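PDB 3ZXN: anti-sigma-factor antagonist (STAS) domain protein from Moorella thermoacetica, which probably serves as the RsbS component of the bacterial stressosome, a STAS-domain signalling complex adapted in this setting to control secondary messenger signalling. Local coordinates for residues D11-V16 and K109-L114; Q25-F30 and E58-V63; N37-A42 and E72-P77; T90-E93 and D97-G100. The protein carries 1 engineered substitution. One frame throughout, in Å; residues are numbered along the deposited sequence.

Contact 1. Residues D11-V16 and K109-L114; sequences DDYWVV and KGLDKL
Tyr13 and Leu111 lie side by side, their side chains running in opposite directions, where strand 13-17 faces helix 107-118, and everything between the two segments is apolar. CD2 is the atom of Leu111 that does the touching. It lies 3.8 Å from Tyr13 CB and also reaches CG2 of Val15, whose side chain it meets at about a right angle, at 4.1 Å. One methyl therefore bridges two residues that point to the same side of the strand. The second apolar patch is one turn on, where Leu114 CB approaches Tyr13 CE1 to 3.7 Å and Leu114 CD1 lies 4.1 Å from Tyr13 CD1. Both leucines come at the ring obliquely. With CG anti to its carbonyl carbon (chi1 -70°), Tyr13 carries its ring across to the next turn of the helix, where it meets Leu114 as well as Leu111. An alanine here would keep CB against Leu111 but would be likely to leave Leu114 CB and CD1 without their aromatic partner, opening a gap under the helix. The helix runs nearly antiparallel to the strand, at 157°, with the short axes 10.5 Å apart. It covers one face of the sheet, where Leu111 also touches Val47 of the next strand and Leu114 touches Pro77. On the other face, Trp14 and Val16 pack against helix 25-38.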
loop_
_atom_site.group_PDB
_atom_site.type_symbol
_atom_site.label_atom_id
_atom_site.label_comp_id
_atom_site.label_asym_id
_atom_site.label_seq_id
_atom_site.Cartn_x
_atom_site.Cartn_y
_atom_site.Cartn_z
ATOM N N ASP A 11 5.998 -13.990 -6.410
ATOM C CA ASP A 11 5.010 -15.059 -6.313
ATOM C C ASP A 11 3.609 -14.517 -6.633
ATOM O O ASP A 11 2.645 -14.853 -5.952
ATOM C CB ASP A 11 5.007 -15.677 -4.904
ATOM C CG ASP A 11 6.365 -16.247 -4.505
ATOM O OD1 ASP A 11 7.163 -16.576 -5.411
ATOM O OD2 ASP A 11 6.631 -16.360 -3.286
ATOM N N ASP A 12 3.520 -13.672 -7.658
ATOM C CA ASP A 12 2.246 -13.081 -8.111
ATOM C C ASP A 12 1.657 -12.006 -7.199
ATOM O O ASP A 12 0.533 -11.549 -7.434
ATOM C CB ASP A 12 1.179 -14.148 -8.367
ATOM C CG ASP A 12 1.483 -14.994 -9.583
ATOM O OD1 ASP A 12 2.039 -14.453 -10.566
ATOM O OD2 ASP A 12 1.166 -16.202 -9.550
ATOM N N TYR A 13 2.397 -11.616 -6.164
ATOM C CA TYR A 13 1.998 -10.494 -5.311
ATOM C C TYR A 13 2.778 -9.238 -5.683
ATOM O O TYR A 13 3.998 -9.284 -5.866
ATOM C CB TYR A 13 2.217 -10.825 -3.829
ATOM C CG TYR A 13 1.262 -11.868 -3.306
ATOM C CD1 TYR A 13 0.023 -11.504 -2.810
ATOM C CD2 TYR A 13 1.596 -13.221 -3.320
ATOM C CE1 TYR A 13 -0.864 -12.448 -2.333
ATOM C CE2 TYR A 13 0.710 -14.183 -2.844
ATOM C CZ TYR A 13 -0.520 -13.785 -2.354
ATOM O OH TYR A 13 -1.420 -14.711 -1.876
ATOM N N TRP A 14 2.065 -8.118 -5.813
ATOM C CA TRP A 14 2.699 -6.835 -6.024
ATOM C C TRP A 14 3.288 -6.407 -4.701
ATOM O O TRP A 14 2.630 -6.528 -3.669
ATOM C CB TRP A 14 1.642 -5.783 -6.452
ATOM C CG TRP A 14 0.905 -6.152 -7.719
ATOM C CD1 TRP A 14 -0.386 -6.613 -7.825
ATOM C CD2 TRP A 14 1.419 -6.093 -9.049
ATOM N NE1 TRP A 14 -0.704 -6.836 -9.149
ATOM C CE2 TRP A 14 0.385 -6.520 -9.920
ATOM C CE3 TRP A 14 2.647 -5.704 -9.593
ATOM C CZ2 TRP A 14 0.549 -6.575 -11.300
ATOM C CZ3 TRP A 14 2.808 -5.766 -10.971
ATOM C CH2 TRP A 14 1.763 -6.197 -11.807
ATOM N N VAL A 15 4.525 -5.910 -4.738
ATOM C CA VAL A 15 5.220 -5.427 -3.553
ATOM C C VAL A 15 5.841 -4.056 -3.822
ATOM O O VAL A 15 6.564 -3.866 -4.813
ATOM C CB VAL A 15 6.368 -6.396 -3.105
ATOM C CG1 VAL A 15 7.178 -5.750 -2.011
ATOM C CG2 VAL A 15 5.810 -7.746 -2.659
ATOM N N VAL A 16 5.544 -3.100 -2.946
ATOM C CA VAL A 16 6.007 -1.730 -3.098
ATOM C C VAL A 16 6.487 -1.191 -1.754
ATOM O O VAL A 16 5.827 -1.381 -0.737
ATOM C CB VAL A 16 4.850 -0.792 -3.580
ATOM C CG1 VAL A 16 5.293 0.668 -3.563
ATOM C CG2 VAL A 16 4.366 -1.198 -4.964
ATOM N N LYS A 109 5.497 -10.095 7.075
ATOM C CA LYS A 109 4.201 -10.254 7.728
ATOM C C LYS A 109 3.064 -9.903 6.756
ATOM O O LYS A 109 1.997 -10.518 6.778
ATOM C CB LYS A 109 4.123 -9.311 8.935
ATOM C CG LYS A 109 5.202 -9.577 9.985
ATOM C CD LYS A 109 4.670 -10.424 11.074
ATOM C CE LYS A 109 5.646 -10.453 12.255
ATOM N NZ LYS A 109 5.003 -11.079 13.424
ATOM N N GLY A 110 3.310 -8.904 5.922
ATOM C CA GLY A 110 2.336 -8.472 4.922
ATOM C C GLY A 110 2.080 -9.578 3.920
ATOM O O GLY A 110 0.942 -9.999 3.717
ATOM N N LEU A 111 3.151 -10.067 3.303
ATOM C CA LEU A 111 3.035 -11.207 2.400
ATOM C C LEU A 111 2.368 -12.423 3.056
ATOM O O LEU A 111 1.477 -13.034 2.468
ATOM C CB LEU A 111 4.399 -11.588 1.835
ATOM C CG LEU A 111 4.934 -10.615 0.794
ATOM C CD1 LEU A 111 6.439 -10.865 0.556
ATOM C CD2 LEU A 111 4.112 -10.725 -0.502
ATOM N N ASP A 112 2.780 -12.766 4.276
ATOM C CA ASP A 112 2.186 -13.924 4.953
ATOM C C ASP A 112 0.682 -13.725 5.205
ATOM O O ASP A 112 -0.119 -14.650 5.051
ATOM C CB ASP A 112 2.927 -14.247 6.260
ATOM C CG ASP A 112 4.325 -14.830 6.010
ATOM O OD1 ASP A 112 4.555 -15.400 4.925
ATOM O OD2 ASP A 112 5.197 -14.698 6.882
ATOM N N LYS A 113 0.296 -12.512 5.578
ATOM C CA LYS A 113 -1.108 -12.248 5.865
ATOM C C LYS A 113 -1.970 -12.503 4.629
ATOM O O LYS A 113 -3.022 -13.127 4.709
ATOM C CB LYS A 113 -1.293 -10.811 6.367
ATOM C CG LYS A 113 -2.720 -10.462 6.790
ATOM C CD LYS A 113 -2.782 -9.038 7.348
ATOM C CE LYS A 113 -4.139 -8.709 7.974
ATOM N NZ LYS A 113 -4.385 -9.453 9.247
ATOM N N LEU A 114 -1.508 -12.028 3.484
ATOM C CA LEU A 114 -2.261 -12.189 2.252
ATOM C C LEU A 114 -2.382 -13.660 1.869
ATOM O O LEU A 114 -3.442 -14.109 1.452
ATOM C CB LEU A 114 -1.628 -11.371 1.125
ATOM C CG LEU A 114 -1.905 -9.874 1.297
ATOM C CD1 LEU A 114 -1.743 -9.085 -0.007
ATOM C CD2 LEU A 114 -3.315 -9.694 1.832
#

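Contact 2. Residues Q25-F30 and E58-V63; sequences QSVIQF and EFVTRV. Engineered in segment 58-63: Glu58 (natural residue Ser).
Val27 packs against Val60 and Val63 in a small apolar helix-to-helix contact between the first turns of helices 25-38 and 58-74. In this STAS domain, the two helices belong to successive beta-alpha-beta crossovers: the first joins strands 13-17 and 45-49, the second strands 45-49 and 78-81. Their opening turns head in the same general direction, and the closest backbone pair, CA of Val27 and CA of Val60, is 7.2 Å apart. No hydrogen bond passes between the segments, so branched aliphatic carbons carry the contact. Within the second helix, Val63 N donates to Phe59 O at 3.1 Å. Glu58, an engineered replacement for serine, accepts a bond from Arg62 N through its backbone O. Its own side chain extends away from the valines and takes no part. Thr21, in the loop ahead of the first helix, also touches Val27, while Phe30, one turn further along, packs on Val5. One methyl of Val27 faces both valines: placed anti to the backbone N (chi1 -176°), CG1 sits 3.9 Å from CG2 of Val63 and more loosely, at 4.5 Å, from CG2 of Val60.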
loop_
_atom_site.group_PDB
_atom_site.type_symbol
_atom_site.label_atom_id
_atom_site.label_comp_id
_atom_site.label_asym_id
_atom_site.label_seq_id
_atom_site.Cartn_x
_atom_site.Cartn_y
_atom_site.Cartn_z
ATOM N N GLN A 25 5.350 15.199 -6.716
ATOM C CA GLN A 25 4.599 14.871 -7.918
ATOM C C GLN A 25 4.959 13.456 -8.367
ATOM O O GLN A 25 4.287 12.867 -9.213
ATOM C CB GLN A 25 4.874 15.888 -9.028
ATOM C CG GLN A 25 3.618 16.363 -9.748
ATOM C CD GLN A 25 3.527 17.878 -9.826
ATOM O OE1 GLN A 25 3.986 18.488 -10.794
ATOM N NE2 GLN A 25 2.936 18.494 -8.803
ATOM N N SER A 26 6.022 12.915 -7.783
ATOM C CA SER A 26 6.429 11.544 -8.063
ATOM C C SER A 26 5.546 10.542 -7.312
ATOM O O SER A 26 5.531 9.351 -7.632
ATOM C CB SER A 26 7.903 11.344 -7.705
ATOM O OG SER A 26 8.177 11.834 -6.404
ATOM N N VAL A 27 4.823 11.037 -6.310
ATOM C CA VAL A 27 3.838 10.237 -5.589
ATOM C C VAL A 27 2.604 10.071 -6.474
ATOM O O VAL A 27 1.990 9.003 -6.514
ATOM C CB VAL A 27 3.425 10.910 -4.264
ATOM C CG1 VAL A 27 2.478 10.020 -3.483
ATOM C CG2 VAL A 27 4.652 11.243 -3.434
ATOM N N ILE A 28 2.249 11.143 -7.177
ATOM C CA ILE A 28 1.216 11.085 -8.204
ATOM C C ILE A 28 1.662 10.143 -9.313
ATOM O O ILE A 28 0.898 9.301 -9.778
ATOM C CB ILE A 28 0.954 12.482 -8.804
ATOM C CG1 ILE A 28 0.348 13.413 -7.750
ATOM C CG2 ILE A 28 0.050 12.378 -10.013
ATOM C CD1 ILE A 28 0.362 14.883 -8.142
ATOM N N GLN A 29 2.915 10.290 -9.725
ATOM C CA GLN A 29 3.506 9.434 -10.742
ATOM C C GLN A 29 3.492 7.975 -10.299
ATOM O O GLN A 29 3.224 7.075 -11.099
ATOM C CB GLN A 29 4.938 9.880 -11.025
ATOM C CG GLN A 29 5.742 8.929 -11.890
ATOM C CD GLN A 29 7.168 9.415 -12.094
ATOM O OE1 GLN A 29 7.415 10.621 -12.180
ATOM N NE2 GLN A 29 8.114 8.481 -12.157
ATOM N N PHE A 30 3.784 7.747 -9.022
ATOM C CA PHE A 30 3.794 6.399 -8.485
ATOM C C PHE A 30 2.396 5.784 -8.471
ATOM O O PHE A 30 2.210 4.663 -8.929
ATOM C CB PHE A 30 4.394 6.364 -7.077
ATOM C CG PHE A 30 3.890 5.225 -6.252
ATOM C CD1 PHE A 30 4.227 3.918 -6.575
ATOM C CD2 PHE A 30 3.051 5.450 -5.174
ATOM C CE1 PHE A 30 3.750 2.866 -5.826
ATOM C CE2 PHE A 30 2.573 4.389 -4.415
ATOM C CZ PHE A 30 2.927 3.098 -4.747
ATOM N N GLU A 58 -0.758 14.826 3.957
ATOM C CA GLU A 58 -2.157 14.815 3.563
ATOM C C GLU A 58 -2.254 14.288 2.133
ATOM O O GLU A 58 -3.252 13.677 1.750
ATOM C CB GLU A 58 -2.735 16.228 3.654
ATOM C CG GLU A 58 -4.217 16.282 3.974
ATOM C CD GLU A 58 -4.626 17.614 4.581
ATOM O OE1 GLU A 58 -3.823 18.186 5.351
ATOM O OE2 GLU A 58 -5.744 18.092 4.287
ATOM N N PHE A 59 -1.202 14.534 1.354
ATOM C CA PHE A 59 -1.117 14.058 -0.022
ATOM C C PHE A 59 -0.971 12.538 -0.080
ATOM O O PHE A 59 -1.748 11.860 -0.751
ATOM C CB PHE A 59 0.059 14.710 -0.754
ATOM C CG PHE A 59 -0.078 16.195 -0.928
ATOM C CD1 PHE A 59 -0.874 16.721 -1.939
ATOM C CD2 PHE A 59 0.596 17.073 -0.088
ATOM C CE1 PHE A 59 -1.001 18.093 -2.103
ATOM C CE2 PHE A 59 0.475 18.444 -0.248
ATOM C CZ PHE A 59 -0.325 18.954 -1.258
ATOM N N VAL A 60 0.032 12.011 0.617
ATOM C CA VAL A 60 0.249 10.567 0.674
ATOM C C VAL A 60 -0.996 9.847 1.171
ATOM O O VAL A 60 -1.375 8.803 0.635
ATOM C CB VAL A 60 1.445 10.209 1.582
ATOM C CG1 VAL A 60 1.492 8.700 1.851
ATOM C CG2 VAL A 60 2.742 10.683 0.952
ATOM N N THR A 61 -1.638 10.413 2.188
ATOM C CA THR A 61 -2.834 9.811 2.756
ATOM C C THR A 61 -3.914 9.627 1.694
ATOM O O THR A 61 -4.578 8.590 1.631
ATOM C CB THR A 61 -3.413 10.651 3.910
ATOM O OG1 THR A 61 -2.461 10.728 4.976
ATOM C CG2 THR A 61 -4.695 10.008 4.435
ATOM N N ARG A 62 -4.097 10.648 0.866
ATOM C CA ARG A 62 -5.150 10.603 -0.143
ATOM C C ARG A 62 -4.824 9.561 -1.201
ATOM O O ARG A 62 -5.708 8.855 -1.668
ATOM C CB ARG A 62 -5.392 11.988 -0.761
ATOM C CG ARG A 62 -6.166 12.926 0.168
ATOM C CD ARG A 62 -5.872 14.411 -0.101
ATOM N NE ARG A 62 -6.490 14.906 -1.330
ATOM C CZ ARG A 62 -5.813 15.290 -2.409
ATOM N NH1 ARG A 62 -4.484 15.245 -2.416
ATOM N NH2 ARG A 62 -6.464 15.726 -3.481
ATOM N N VAL A 63 -3.551 9.464 -1.566
ATOM C CA VAL A 63 -3.086 8.405 -2.454
ATOM C C VAL A 63 -3.363 7.005 -1.879
ATOM O O VAL A 63 -3.841 6.111 -2.588
ATOM C CB VAL A 63 -1.599 8.560 -2.753
ATOM C CG1 VAL A 63 -1.016 7.243 -3.231
ATOM C CG2 VAL A 63 -1.381 9.672 -3.782
#

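Contact 3. Residues N37-A42 and E72-P77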
loop_
_atom_site.group_PDB
_atom_site.type_symbol
_atom_site.label_atom_id
_atom_site.label_comp_id
_atom_site.label_asym_id
_atom_site.label_seq_id
_atom_site.Cartn_x
_atom_site.Cartn_y
_atom_site.Cartn_z
ATOM N N ASN A 37 -0.388 -0.850 -13.417
ATOM C CA ASN A 37 0.097 -2.222 -13.261
ATOM C C ASN A 37 -0.958 -3.183 -12.719
ATOM O O ASN A 37 -1.158 -4.260 -13.278
ATOM C CB ASN A 37 1.365 -2.272 -12.389
ATOM C CG ASN A 37 2.535 -1.528 -13.020
ATOM O OD1 ASN A 37 3.143 -0.660 -12.395
ATOM N ND2 ASN A 37 2.839 -1.851 -14.267
ATOM N N ILE A 38 -1.634 -2.800 -11.636
ATOM C CA ILE A 38 -2.541 -3.745 -10.981
ATOM C C ILE A 38 -3.849 -3.972 -11.748
ATOM O O ILE A 38 -4.600 -4.903 -11.439
ATOM C CB ILE A 38 -2.812 -3.398 -9.498
ATOM C CG1 ILE A 38 -3.687 -2.153 -9.367
ATOM C CG2 ILE A 38 -1.492 -3.230 -8.732
ATOM C CD1 ILE A 38 -3.990 -1.802 -7.929
ATOM N N THR A 39 -4.104 -3.140 -12.759
ATOM C CA THR A 39 -5.244 -3.375 -13.647
ATOM C C THR A 39 -4.848 -3.995 -14.989
ATOM O O THR A 39 -5.678 -4.118 -15.884
ATOM C CB THR A 39 -6.080 -2.095 -13.882
ATOM O OG1 THR A 39 -5.262 -1.065 -14.454
ATOM C CG2 THR A 39 -6.631 -1.606 -12.568
ATOM N N GLY A 40 -3.584 -4.381 -15.136
ATOM C CA GLY A 40 -3.153 -5.091 -16.335
ATOM C C GLY A 40 -3.106 -6.595 -16.100
ATOM O O GLY A 40 -4.123 -7.294 -16.152
ATOM N N VAL A 41 -1.914 -7.111 -15.838
ATOM C CA VAL A 41 -1.790 -8.518 -15.501
ATOM C C VAL A 41 -2.399 -8.763 -14.131
ATOM O O VAL A 41 -2.210 -7.974 -13.206
ATOM C CB VAL A 41 -0.328 -8.985 -15.521
ATOM C CG1 VAL A 41 -0.242 -10.433 -15.089
ATOM C CG2 VAL A 41 0.246 -8.813 -16.917
ATOM N N ALA A 42 -3.158 -9.844 -14.006
ATOM C CA ALA A 42 -3.750 -10.183 -12.722
ATOM C C ALA A 42 -2.628 -10.435 -11.707
ATOM O O ALA A 42 -1.504 -10.747 -12.090
ATOM C CB ALA A 42 -4.645 -11.408 -12.861
ATOM N N GLU A 72 -10.079 -2.589 -3.410
ATOM C CA GLU A 72 -11.329 -3.203 -2.999
ATOM C C GLU A 72 -12.282 -3.428 -4.203
ATOM O O GLU A 72 -12.888 -4.492 -4.341
ATOM C CB GLU A 72 -11.982 -2.331 -1.928
ATOM C CG GLU A 72 -13.424 -2.647 -1.624
ATOM C CD GLU A 72 -13.964 -1.769 -0.508
ATOM O OE1 GLU A 72 -13.375 -0.691 -0.255
ATOM O OE2 GLU A 72 -14.971 -2.161 0.121
ATOM N N LEU A 73 -12.394 -2.434 -5.074
ATOM C CA LEU A 73 -13.251 -2.562 -6.271
ATOM C C LEU A 73 -12.723 -3.628 -7.219
ATOM O O LEU A 73 -13.490 -4.288 -7.919
ATOM C CB LEU A 73 -13.355 -1.217 -7.004
ATOM C CG LEU A 73 -14.198 -0.167 -6.277
ATOM C CD1 LEU A 73 -13.972 1.226 -6.859
ATOM C CD2 LEU A 73 -15.683 -0.546 -6.332
ATOM N N LEU A 74 -11.400 -3.801 -7.221
ATOM C CA LEU A 74 -10.748 -4.749 -8.106
ATOM C C LEU A 74 -10.727 -6.172 -7.539
ATOM O O LEU A 74 -10.319 -7.104 -8.212
ATOM C CB LEU A 74 -9.322 -4.284 -8.407
ATOM C CG LEU A 74 -9.196 -3.025 -9.261
ATOM C CD1 LEU A 74 -7.757 -2.507 -9.275
ATOM C CD2 LEU A 74 -9.702 -3.296 -10.680
ATOM N N GLY A 75 -11.174 -6.333 -6.303
ATOM C CA GLY A 75 -11.117 -7.620 -5.639
ATOM C C GLY A 75 -9.681 -8.019 -5.338
ATOM O O GLY A 75 -9.364 -9.204 -5.224
ATOM N N LEU A 76 -8.805 -7.024 -5.218
ATOM C CA LEU A 76 -7.387 -7.285 -4.968
ATOM C C LEU A 76 -7.071 -7.150 -3.480
ATOM O O LEU A 76 -7.158 -6.060 -2.919
ATOM C CB LEU A 76 -6.524 -6.320 -5.791
ATOM C CG LEU A 76 -5.002 -6.470 -5.712
ATOM C CD1 LEU A 76 -4.521 -7.778 -6.364
ATOM C CD2 LEU A 76 -4.336 -5.268 -6.365
ATOM N N PRO A 77 -6.728 -8.269 -2.817
ATOM C CA PRO A 77 -6.307 -8.150 -1.417
ATOM C C PRO A 77 -5.179 -7.131 -1.238
ATOM O O PRO A 77 -4.237 -7.122 -2.017
ATOM C CB PRO A 77 -5.796 -9.572 -1.093
ATOM C CG PRO A 77 -6.643 -10.460 -1.955
ATOM C CD PRO A 77 -6.847 -9.676 -3.245
#
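Thr39, whose methyl rests on Leu74, turns its hydroxyl back into the helix it has just left: OG1 is hydrogen-bonded to the backbone O of Leu35 and more weakly to that of His36. With chi1 at 59°, OG1 lies between the backbone N and the carbonyl carbon, and this puts CG2 anti to the carbonyl carbon, where it meets Leu74. There CG2 comes to 3.6 Å from Leu74 CD1, with Leu74 CD2 next at 4.0 Å, so the fork of the leucine receives the threonine methyl. The two side chains cross at about a right angle. Leu74 CD1 also lies 4.1 Å from CD1 of Ile38, the residue before Thr39. Deeper in, Leu76 takes over: its CD2 is 3.8 Å from Ile38 CD1 and 4.0 Å from Ile38 CB, the two side chains meeting at a slant. Ile38 thus meets both leucines, one from each side of Gly75. That glycine ends helix 58-74 in a Schellman motif with positive phi (69°), and its N donates to Glu72 O at 3.2 Å. The turn at Gly75 brings Leu74 and Leu76, two residues apart, to bear on one partner. At the other helix end, Gly40 N bonds to Asn37 O. The contact closes the C-terminal ends of helices 25-38 and 58-74 over the sheet, with Trp14 of strand 13-17 against Ile38 and Pro77 joined by a backbone bond to Leu46 of strand 45-49.

Contact 4. Residues T90-E93 and D97-G100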
loop_
_atom_site.group_PDB
_atom_site.type_symbol
_atom_site.label_atom_id
_atom_site.label_comp_id
_atom_site.label_asym_id
_atom_site.label_seq_id
_atom_site.Cartn_x
_atom_site.Cartn_y
_atom_site.Cartn_z
ATOM N N THR A 90 -2.005 9.927 12.521
ATOM C CA THR A 90 -2.164 10.885 11.435
ATOM C C THR A 90 -3.029 10.341 10.308
ATOM O O THR A 90 -3.969 11.001 9.873
ATOM C CB THR A 90 -0.804 11.272 10.857
ATOM O OG1 THR A 90 0.023 11.786 11.909
ATOM C CG2 THR A 90 -0.973 12.327 9.767
ATOM N N LEU A 91 -2.710 9.136 9.832
ATOM C CA LEU A 91 -3.499 8.509 8.765
ATOM C C LEU A 91 -4.998 8.445 9.088
ATOM O O LEU A 91 -5.854 8.750 8.245
ATOM C CB LEU A 91 -2.981 7.091 8.481
ATOM C CG LEU A 91 -1.587 7.019 7.846
ATOM C CD1 LEU A 91 -1.039 5.576 7.823
ATOM C CD2 LEU A 91 -1.621 7.619 6.441
ATOM N N THR A 92 -5.307 8.018 10.305
ATOM C CA THR A 92 -6.685 7.882 10.748
ATOM C C THR A 92 -7.363 9.261 10.812
ATOM O O THR A 92 -8.534 9.398 10.485
ATOM C CB THR A 92 -6.747 7.190 12.128
ATOM O OG1 THR A 92 -6.275 5.842 12.010
ATOM C CG2 THR A 92 -8.164 7.170 12.668
ATOM N N GLU A 93 -6.610 10.274 11.225
ATOM C CA GLU A 93 -7.145 11.625 11.351
ATOM C C GLU A 93 -7.420 12.219 9.987
ATOM O O GLU A 93 -8.276 13.087 9.837
ATOM C CB GLU A 93 -6.179 12.524 12.128
ATOM C CG GLU A 93 -6.174 12.266 13.625
ATOM C CD GLU A 93 -5.135 13.091 14.362
ATOM O OE1 GLU A 93 -4.264 13.692 13.693
ATOM O OE2 GLU A 93 -5.188 13.134 15.612
ATOM N N ASP A 97 -9.242 4.451 7.047
ATOM C CA ASP A 97 -9.762 3.556 8.074
ATOM C C ASP A 97 -8.785 2.406 8.353
ATOM O O ASP A 97 -8.861 1.347 7.729
ATOM C CB ASP A 97 -11.124 2.992 7.680
ATOM C CG ASP A 97 -11.654 2.004 8.695
ATOM O OD1 ASP A 97 -11.281 2.108 9.888
ATOM O OD2 ASP A 97 -12.434 1.115 8.299
ATOM N N LEU A 98 -7.871 2.619 9.289
ATOM C CA LEU A 98 -6.861 1.592 9.593
ATOM C C LEU A 98 -7.441 0.342 10.249
ATOM O O LEU A 98 -6.995 -0.768 9.966
ATOM C CB LEU A 98 -5.727 2.180 10.431
ATOM C CG LEU A 98 -4.797 3.068 9.603
ATOM C CD1 LEU A 98 -3.633 3.602 10.455
ATOM C CD2 LEU A 98 -4.291 2.297 8.371
ATOM N N ARG A 99 -8.449 0.520 11.106
ATOM C CA ARG A 99 -9.031 -0.612 11.822
ATOM C C ARG A 99 -9.663 -1.626 10.902
ATOM O O ARG A 99 -9.547 -2.843 11.119
ATOM C CB ARG A 99 -10.089 -0.167 12.819
ATOM C CG ARG A 99 -10.534 -1.285 13.759
ATOM C CD ARG A 99 -11.590 -0.771 14.733
ATOM N NE ARG A 99 -12.060 -1.820 15.628
ATOM C CZ ARG A 99 -13.019 -1.650 16.531
ATOM N NH1 ARG A 99 -13.621 -0.468 16.655
ATOM N NH2 ARG A 99 -13.384 -2.660 17.306
ATOM N N GLY A 100 -10.342 -1.116 9.884
ATOM C CA GLY A 100 -11.089 -1.961 8.977
ATOM C C GLY A 100 -10.287 -2.481 7.800
ATOM O O GLY A 100 -10.845 -3.143 6.929
#
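Leu98 reaches from the loop after helix 85-93 back to the last turn of that helix, and CB, CG and CD1 of its side chain each find a neighbour there. CB lies 4.0 Å from Thr92 OG1. CG stands equally far from the same oxygen, so the first two carbons pass the threonine at a slant. At the tip, CD1 is closest to that hydroxyl, at 3.8 Å, and also lies 4.1 Å from Leu91 CB and 4.2 Å from Leu91 CD1. One methyl therefore rests against two consecutive helix residues. CG of Leu98 is anti to its carbonyl carbon (chi1 -74°), which sends the branch toward the helix. The approach to Thr92 is van der Waals only: its OG1 is hydrogen-bonded to the backbone O of Ala88, one turn back, and makes no hydrogen bond to the leucine. Leu91 gives the contact its buried part, while Thr92 lies at the surface. Asp97, just before Leu98, has its CB directed away from the helix, and its OD1 accepts a weak bond from Gly100 N at 3.4 Å with an N-H...O angle of 154°. This bond spans the turn that carries Leu98. A beta carbon at Gly100 would run into Asp97 OD2. The contact folds the loop leading to strand 102-104 against the C-terminal end of helix 85-93, whose Leu91 is also packed on Ile50 and Val56 from the loop between strand 45-49 and helix 58-74.

Overall arrangement
The contacts are spread around one mixed five-stranded sheet, of which contact 1 alone uses a strand. Contacts 2 and 3 both join helices 25-38 and 58-74, near their starts and at their ends, with centres about 19 Å apart; their segments alternate along the chain. Contact 1 brings strand 13-17 to the C-terminal helix 107-118, so its segments enclose all the others in sequence. It touches contact 3 through Trp14 and contact 2 through Val16 against Phe30. Contact 4 is short-range and follows contacts 2 and 3; Leu91 CD2 meets Thr61 OG1 of contact 2 at 3.5 Å. Together they pack helices 25-38 and 58-74 on each other, seat helix 107-118 on strand 13-17, and fold the loop before strand 102-104 onto helix 85-93.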